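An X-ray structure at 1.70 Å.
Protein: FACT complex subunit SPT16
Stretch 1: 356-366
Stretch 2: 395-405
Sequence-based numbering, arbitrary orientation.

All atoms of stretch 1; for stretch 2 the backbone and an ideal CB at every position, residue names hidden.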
ATOM      1  N   GLU A 356      -5.835  28.725  13.650  1.00 19.67           N
ATOM      2  CA  GLU A 356      -6.101  29.174  12.286  1.00 21.70           C
ATOM      3  C   GLU A 356      -5.944  28.061  11.259  1.00 19.73           C
ATOM      4  O   GLU A 356      -6.420  28.219  10.126  1.00 19.50           O
ATOM      5  CB  GLU A 356      -5.181  30.337  11.923  1.00 22.06           C
ATOM      6  CG  GLU A 356      -3.711  29.979  11.996  1.00 22.27           C
ATOM      7  CD  GLU A 356      -3.074  30.448  13.302  1.00 25.12           C
ATOM      8  OE1 GLU A 356      -2.041  31.145  13.228  1.00 26.41           O
ATOM      9  OE2 GLU A 356      -3.612  30.133  14.398  1.00 22.13           O
ATOM     10  N   LEU A 357      -5.295  26.949  11.627  1.00 16.05           N
ATOM     11  CA  LEU A 357      -5.083  25.791  10.758  1.00 15.12           C
ATOM     12  C   LEU A 357      -6.058  24.645  11.023  1.00 15.82           C
ATOM     13  O   LEU A 357      -6.001  23.628  10.318  1.00 15.69           O
ATOM     14  CB  LEU A 357      -3.650  25.273  10.920  1.00 16.28           C
ATOM     15  CG  LEU A 357      -2.512  26.225  10.548  1.00 18.53           C
ATOM     16  CD1 LEU A 357      -1.152  25.484  10.617  1.00 16.48           C
ATOM     17  CD2 LEU A 357      -2.759  26.827   9.176  1.00 18.11           C
ATOM     18  N   SER A 358      -6.945  24.775  12.017  1.00 15.46           N
ATOM     19  CA  SER A 358      -7.842  23.669  12.356  1.00 16.28           C
ATOM     20  C   SER A 358      -8.766  23.321  11.194  1.00 15.40           C
ATOM     21  O   SER A 358      -9.003  22.134  10.918  1.00 15.08           O
ATOM     22  CB  SER A 358      -8.665  24.003  13.595  1.00 19.19           C
ATOM     23  OG  SER A 358      -7.815  24.064  14.741  1.00 20.42           O
ATOM     24  N   ALA A 359      -9.303  24.338  10.516  1.00 15.64           N
ATOM     25  CA  ALA A 359     -10.327  24.100   9.496  1.00 16.80           C
ATOM     26  C   ALA A 359      -9.735  23.456   8.257  1.00 16.38           C
ATOM     27  O   ALA A 359     -10.396  22.643   7.594  1.00 16.99           O
ATOM     28  CB  ALA A 359     -10.999  25.412   9.113  1.00 18.23           C
ATOM     29  N   GLY A 360      -8.512  23.844   7.909  1.00 14.95           N
ATOM     30  CA  GLY A 360      -7.874  23.371   6.692  1.00 15.19           C
ATOM     31  C   GLY A 360      -7.171  22.045   6.817  1.00 15.09           C
ATOM     32  O   GLY A 360      -6.716  21.501   5.808  1.00 13.68           O
ATOM     33  N   PHE A 361      -7.101  21.502   8.022  1.00 13.25           N
ATOM     34  CA  PHE A 361      -6.417  20.233   8.260  1.00 13.98           C
ATOM     35  C   PHE A 361      -7.135  19.093   7.543  1.00 14.50           C
ATOM     36  O   PHE A 361      -8.374  19.019   7.549  1.00 16.89           O
ATOM     37  CB  PHE A 361      -6.404  19.978   9.766  1.00 15.32           C
ATOM     38  CG  PHE A 361      -5.555  18.822  10.220  1.00 14.84           C
ATOM     39  CD1 PHE A 361      -4.254  18.645   9.756  1.00 15.13           C
ATOM     40  CD2 PHE A 361      -6.033  17.973  11.214  1.00 16.28           C
ATOM     41  CE1 PHE A 361      -3.459  17.589  10.258  1.00 14.75           C
ATOM     42  CE2 PHE A 361      -5.261  16.918  11.695  1.00 15.45           C
ATOM     43  CZ  PHE A 361      -3.975  16.738  11.231  1.00 15.33           C
ATOM     44  N   THR A 362      -6.338  18.218   6.913  1.00 17.98           N
ATOM     45  CA  THR A 362      -6.825  16.955   6.383  1.00 20.73           C
ATOM     46  C   THR A 362      -7.616  16.208   7.454  1.00 17.35           C
ATOM     47  O   THR A 362      -7.316  16.310   8.647  1.00 19.04           O
ATOM     48  CB  THR A 362      -5.623  16.120   5.881  1.00 21.77           C
ATOM     49  OG1 THR A 362      -4.597  16.013   6.896  1.00 27.33           O
ATOM     50  CG2 THR A 362      -4.989  16.793   4.663  1.00 21.16           C
ATOM     51  N   LYS A 363      -8.662  15.501   7.042  1.00 16.21           N
ATOM     52  CA  LYS A 363      -9.481  14.763   8.001  1.00 16.49           C
ATOM     53  C   LYS A 363      -8.897  13.391   8.366  1.00 14.45           C
ATOM     54  O   LYS A 363      -9.572  12.570   9.006  1.00 14.30           O
ATOM     55  CB  LYS A 363     -10.909  14.633   7.461  1.00 21.65           C
ATOM     56  CG  LYS A 363     -11.625  15.981   7.349  1.00 22.01           C
ATOM     57  CD  LYS A 363     -11.735  16.646   8.736  1.00 23.06           C
ATOM     58  CE  LYS A 363     -12.615  17.921   8.728  1.00 22.81           C
ATOM     59  NZ  LYS A 363     -12.547  18.614  10.056  1.00 21.37           N
ATOM     60  N   ASN A 364      -7.665  13.120   7.958  1.00 13.31           N
ATOM     61  CA  ASN A 364      -6.956  11.938   8.428  1.00 14.08           C
ATOM     62  C   ASN A 364      -5.477  12.267   8.407  1.00 13.27           C
ATOM     63  O   ASN A 364      -5.048  13.212   7.736  1.00 14.97           O
ATOM     64  CB  ASN A 364      -7.258  10.717   7.548  1.00 14.42           C
ATOM     65  CG  ASN A 364      -6.673  10.857   6.143  1.00 17.38           C
ATOM     66  OD1 ASN A 364      -5.527  10.492   5.896  1.00 16.72           O
ATOM     67  ND2 ASN A 364      -7.459  11.406   5.226  1.00 15.66           N
ATOM     68  N   VAL A 365      -4.679  11.480   9.134  1.00 11.99           N
ATOM     69  CA  VAL A 365      -3.232  11.684   9.069  1.00 12.08           C
ATOM     70  C   VAL A 365      -2.534  10.466   8.473  1.00 12.18           C
ATOM     71  O   VAL A 365      -1.368  10.198   8.764  1.00 12.48           O
ATOM     72  CB  VAL A 365      -2.637  12.074  10.442  1.00 11.49           C
ATOM     73  CG1 VAL A 365      -3.156  13.472  10.841  1.00 12.87           C
ATOM     74  CG2 VAL A 365      -2.924  11.039  11.543  1.00 13.37           C
ATOM     75  N   GLY A 366      -3.208   9.779   7.565  1.00 14.14           N
ATOM     76  CA  GLY A 366      -2.540   8.743   6.810  1.00 12.21           C
ATOM     77  C   GLY A 366      -3.188   7.395   6.999  1.00 13.53           C
ATOM     78  O   GLY A 366      -4.379   7.301   7.334  1.00 14.27           O
ATOM     79  N   UNK A 395       3.313   2.605   8.747  1.00 12.52           N
ATOM     80  CA  UNK A 395       2.342   3.642   8.412  1.00 10.56           C
ATOM     81  C   UNK A 395       2.885   4.618   7.381  1.00 11.47           C
ATOM     82  O   UNK A 395       4.085   4.919   7.321  1.00 11.20           O
ATOM     83  CB  UNK A 395       1.925   4.401   9.673  1.00 10.56           C
ATOM     84  N   UNK A 396       1.956   5.105   6.555  1.00 12.04           N
ATOM     85  CA  UNK A 396       2.102   6.352   5.813  1.00 11.26           C
ATOM     86  C   UNK A 396       1.530   7.448   6.706  1.00 12.20           C
ATOM     87  O   UNK A 396       0.315   7.541   6.869  1.00 11.71           O
ATOM     88  CB  UNK A 396       1.400   6.299   4.455  1.00 11.26           C
ATOM     89  N   UNK A 397       2.397   8.237   7.339  1.00 10.73           N
ATOM     90  CA  UNK A 397       1.945   9.357   8.163  1.00 10.88           C
ATOM     91  C   UNK A 397       1.970  10.573   7.253  1.00 10.68           C
ATOM     92  O   UNK A 397       3.046  11.077   6.908  1.00 12.71           O
ATOM     93  CB  UNK A 397       2.815   9.555   9.406  1.00 10.88           C
ATOM     94  N   UNK A 398       0.781  11.027   6.836  1.00 11.65           N
ATOM     95  CA  UNK A 398       0.661  12.051   5.801  1.00 11.21           C
ATOM     96  C   UNK A 398      -0.305  13.101   6.314  1.00 11.46           C
ATOM     97  O   UNK A 398      -1.457  12.786   6.639  1.00 11.67           O
ATOM     98  CB  UNK A 398       0.189  11.463   4.470  1.00 11.21           C
ATOM     99  N   UNK A 399       0.146  14.340   6.384  1.00 12.11           N
ATOM    100  CA  UNK A 399      -0.742  15.377   6.872  1.00 15.77           C
ATOM    101  C   UNK A 399      -0.659  16.607   5.996  1.00 16.20           C
ATOM    102  O   UNK A 399       0.353  16.884   5.360  1.00 13.71           O
ATOM    103  CB  UNK A 399      -0.409  15.734   8.322  1.00 15.77           C
ATOM    104  N   UNK A 400      -1.754  17.342   5.975  1.00 19.31           N
ATOM    105  CA  UNK A 400      -1.866  18.446   5.048  1.00 24.46           C
ATOM    106  C   UNK A 400      -2.796  19.498   5.595  1.00 21.85           C
ATOM    107  O   UNK A 400      -3.654  19.218   6.438  1.00 18.69           O
ATOM    108  CB  UNK A 400      -2.352  17.961   3.681  1.00 24.46           C
ATOM    109  N   UNK A 401      -2.580  20.728   5.127  1.00 19.58           N
ATOM    110  CA  UNK A 401      -3.465  21.853   5.393  1.00 16.15           C
ATOM    111  C   UNK A 401      -3.777  22.483   4.041  1.00 15.80           C
ATOM    112  O   UNK A 401      -2.857  22.736   3.255  1.00 14.46           O
ATOM    113  CB  UNK A 401      -2.838  22.860   6.360  1.00 16.15           C
ATOM    114  N   UNK A 402      -5.053  22.722   3.759  1.00 14.15           N
ATOM    115  CA  UNK A 402      -5.427  23.274   2.464  1.00 14.07           C
ATOM    116  C   UNK A 402      -6.194  24.575   2.667  1.00 15.96           C
ATOM    117  O   UNK A 402      -6.610  24.919   3.782  1.00 19.23           O
ATOM    118  CB  UNK A 402      -6.263  22.272   1.664  1.00 14.07           C
ATOM    119  N   UNK A 403      -6.328  25.328   1.578  1.00 14.72           N
ATOM    120  CA  UNK A 403      -7.188  26.519   1.563  1.00 16.48           C
ATOM    121  C   UNK A 403      -6.694  27.573   2.550  1.00 16.85           C
ATOM    122  O   UNK A 403      -7.475  28.203   3.272  1.00 21.11           O
ATOM    123  CB  UNK A 403      -8.633  26.137   1.891  1.00 16.48           C
ATOM    124  N   UNK A 404      -5.389  27.779   2.568  1.00 16.81           N
ATOM    125  CA  UNK A 404      -4.778  28.847   3.337  1.00 18.09           C
ATOM    126  C   UNK A 404      -4.490  30.027   2.420  1.00 18.92           C
ATOM    127  O   UNK A 404      -4.298  29.862   1.215  1.00 17.49           O
ATOM    128  CB  UNK A 404      -3.498  28.364   4.023  1.00 18.09           C
ATOM    129  N   UNK A 405      -4.458  31.224   3.006  1.00 19.37           N
ATOM    130  CA  UNK A 405      -4.035  32.419   2.296  1.00 20.64           C
ATOM    131  C   UNK A 405      -3.151  33.253   3.205  1.00 19.27           C
ATOM    132  O   UNK A 405      -3.424  33.376   4.401  1.00 18.52           O
ATOM    133  CB  UNK A 405      -5.240  33.230   1.815  1.00 20.64           C
TER

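Position 395 has extended backbone angles and a CB that points toward stretch 1, yet no atom of that stretch lies within 5.5 Å of it. The contact therefore sets no rule here; the deposited residue is Phe395, whose ring makes no contact across the pair. At 396 the backbone does the work: its carbonyl O lies 3.1 Å from Gly366 CA, in a CA-H...O contact. A CB on Gly366 would collide with that oxygen, so the close approach depends on the glycine. The CB at 396 points sideways, 5.2 Å from Gly366 CA, so polar and apolar strand formers would both do as far as stretch 1 is concerned; it is Asn396, with its OD1 hydrogen-bonded elsewhere in the structure.

Position 397 is paired with Gly366 in an antiparallel, non-hydrogen-bonded bridge, and its CB points away. Many strand-compatible residues would do; Ile397 occupies it, with its CA 3.5 Å from Val365 O.

At 398 the amide donates to Val365 O (N to O, 3.0 Å), a bond open to any residue but proline. The CB points sideways, 4.5 Å from Gly366 CA, and small or polar side chains fit as well as longer ones that turn outward. The residue is Ser398, with chi1 in t. Its backbone also serves the junction: the O of water 1 lies 2.9 Å from Ser398 O and 3.1 Å from Asn364 O, within reach of two carbonyl acceptors that cannot bond each other.

The CB at 399 sits among Phe361 CE1, Val365 CG1 and Thr362 OG1, all at 4.1 to 4.4 Å. This mostly apolar surround suits an aliphatic side chain. Leu399 supplies one, its CB 4.0 Å from Phe361 CE1 and 4.3 Å from Val365 CG1; chi1, at 34°, lies between wells.

Position 400 is the strictest. An ideal CB would stand just 3.0 Å from Thr362 CG2, so glycine is the comfortable choice, and Gly400 is found. Its carbonyl O accepts from Thr362 N at 2.9 Å, while Gly400 N donates to Thr362 OG1 at 3.3 Å. That hydroxyl in turn donates to Asn364 O, 3.0 Å from Thr362 OG1.

At 401, bridged to Phe361, the CB points sideways, but Leu357 and the Phe361 ring offer an apolar surface within reach of a long side chain. Leucine, methionine or an aromatic could use it. Phe401 does: Leu357 CD1 lies over one face of its ring, 4.2 Å from the centroid, while the Phe361 ring is nearly parallel but slid aside, with Phe361 CD1 3.4 Å from Phe401 CE1.

The amide at 402 donates to Gly360 O (N to O, 2.9 Å), so proline is excluded; side chains leading outward suit the sideways CB. Asn402 turns its end away.

Position 403 turns a corner with positive phi, favouring glycine, asparagine or aspartate; it is Asn403, whose N donates to Asn402 OD1 at 2.8 Å. At 404 an apolar chain could reach Leu357, and Leu404 CD1 meets Leu357 CD2 at 3.8 Å. Position 405 is out of reach: Lys405.

Stretch 2 (395-405) FNISLGFNNLK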
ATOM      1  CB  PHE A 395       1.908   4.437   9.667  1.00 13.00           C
ATOM      2  CG  PHE A 395       1.161   3.609  10.649  1.00 15.02           C
ATOM      3  CD1 PHE A 395      -0.224   3.508  10.571  1.00 15.35           C
ATOM      4  CD2 PHE A 395       1.850   2.874  11.601  1.00 14.64           C
ATOM      5  CE1 PHE A 395      -0.915   2.700  11.459  1.00 16.11           C
ATOM      6  CE2 PHE A 395       1.165   2.077  12.500  1.00 16.67           C
ATOM      7  CZ  PHE A 395      -0.219   1.987  12.413  1.00 15.35           C
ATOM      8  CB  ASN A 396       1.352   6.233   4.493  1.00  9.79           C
ATOM      9  CG  ASN A 396       1.278   7.531   3.729  1.00 10.43           C
ATOM     10  OD1 ASN A 396       2.067   8.439   3.960  1.00 11.87           O
ATOM     11  ND2 ASN A 396       0.338   7.605   2.787  1.00 11.66           N
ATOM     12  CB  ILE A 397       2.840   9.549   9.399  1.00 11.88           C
ATOM     13  CG1 ILE A 397       2.890   8.269  10.236  1.00 10.75           C
ATOM     14  CG2 ILE A 397       2.371  10.728  10.241  1.00 14.84           C
ATOM     15  CD1 ILE A 397       1.525   7.875  10.827  1.00 12.21           C
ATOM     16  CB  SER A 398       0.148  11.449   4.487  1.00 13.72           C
ATOM     17  OG  SER A 398      -0.208  12.480   3.568  1.00 11.94           O
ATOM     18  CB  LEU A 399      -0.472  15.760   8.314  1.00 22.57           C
ATOM     19  CG  LEU A 399       0.943  15.732   8.859  1.00 24.69           C
ATOM     20  CD1 LEU A 399       1.082  16.732   9.970  1.00 29.80           C
ATOM     21  CD2 LEU A 399       1.220  14.361   9.404  1.00 25.81           C
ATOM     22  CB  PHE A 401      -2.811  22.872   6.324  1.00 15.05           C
ATOM     23  CG  PHE A 401      -2.473  22.321   7.683  1.00 16.67           C
ATOM     24  CD1 PHE A 401      -3.418  22.315   8.686  1.00 14.05           C
ATOM     25  CD2 PHE A 401      -1.212  21.794   7.949  1.00 20.68           C
ATOM     26  CE1 PHE A 401      -3.119  21.794   9.947  1.00 15.64           C
ATOM     27  CE2 PHE A 401      -0.908  21.272   9.211  1.00 21.85           C
ATOM     28  CZ  PHE A 401      -1.864  21.269  10.203  1.00 19.63           C
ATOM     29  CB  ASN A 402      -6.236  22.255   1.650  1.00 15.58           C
ATOM     30  CG  ASN A 402      -6.211  22.527   0.128  1.00 16.75           C
ATOM     31  OD1 ASN A 402      -5.609  23.495  -0.346  1.00 14.98           O
ATOM     32  ND2 ASN A 402      -6.860  21.652  -0.632  1.00 16.52           N
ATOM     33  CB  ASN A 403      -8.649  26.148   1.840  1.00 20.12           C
ATOM     34  CG  ASN A 403      -9.209  25.197   0.801  1.00 24.63           C
ATOM     35  OD1 ASN A 403      -9.372  25.572  -0.351  1.00 29.83           O
ATOM     36  ND2 ASN A 403      -9.520  23.966   1.207  1.00 21.79           N
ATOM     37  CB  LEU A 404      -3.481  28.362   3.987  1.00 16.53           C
ATOM     38  CG  LEU A 404      -3.667  27.092   4.815  1.00 18.43           C
ATOM     39  CD1 LEU A 404      -2.340  26.654   5.404  1.00 18.24           C
ATOM     40  CD2 LEU A 404      -4.703  27.393   5.905  1.00 18.67           C
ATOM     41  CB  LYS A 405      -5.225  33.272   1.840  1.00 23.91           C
ATOM     42  CG  LYS A 405      -6.128  32.610   0.809  1.00 27.06           C
ATOM     43  CD  LYS A 405      -7.072  33.638   0.168  1.00 31.42           C
ATOM     44  CE  LYS A 405      -8.275  32.957  -0.481  1.00 34.78           C
ATOM     45  NZ  LYS A 405      -7.864  31.910  -1.460  1.00 36.45           N
TER
HETATM   46  O   HOH W   1      -3.768  13.017   4.924  1.00 19.21           O
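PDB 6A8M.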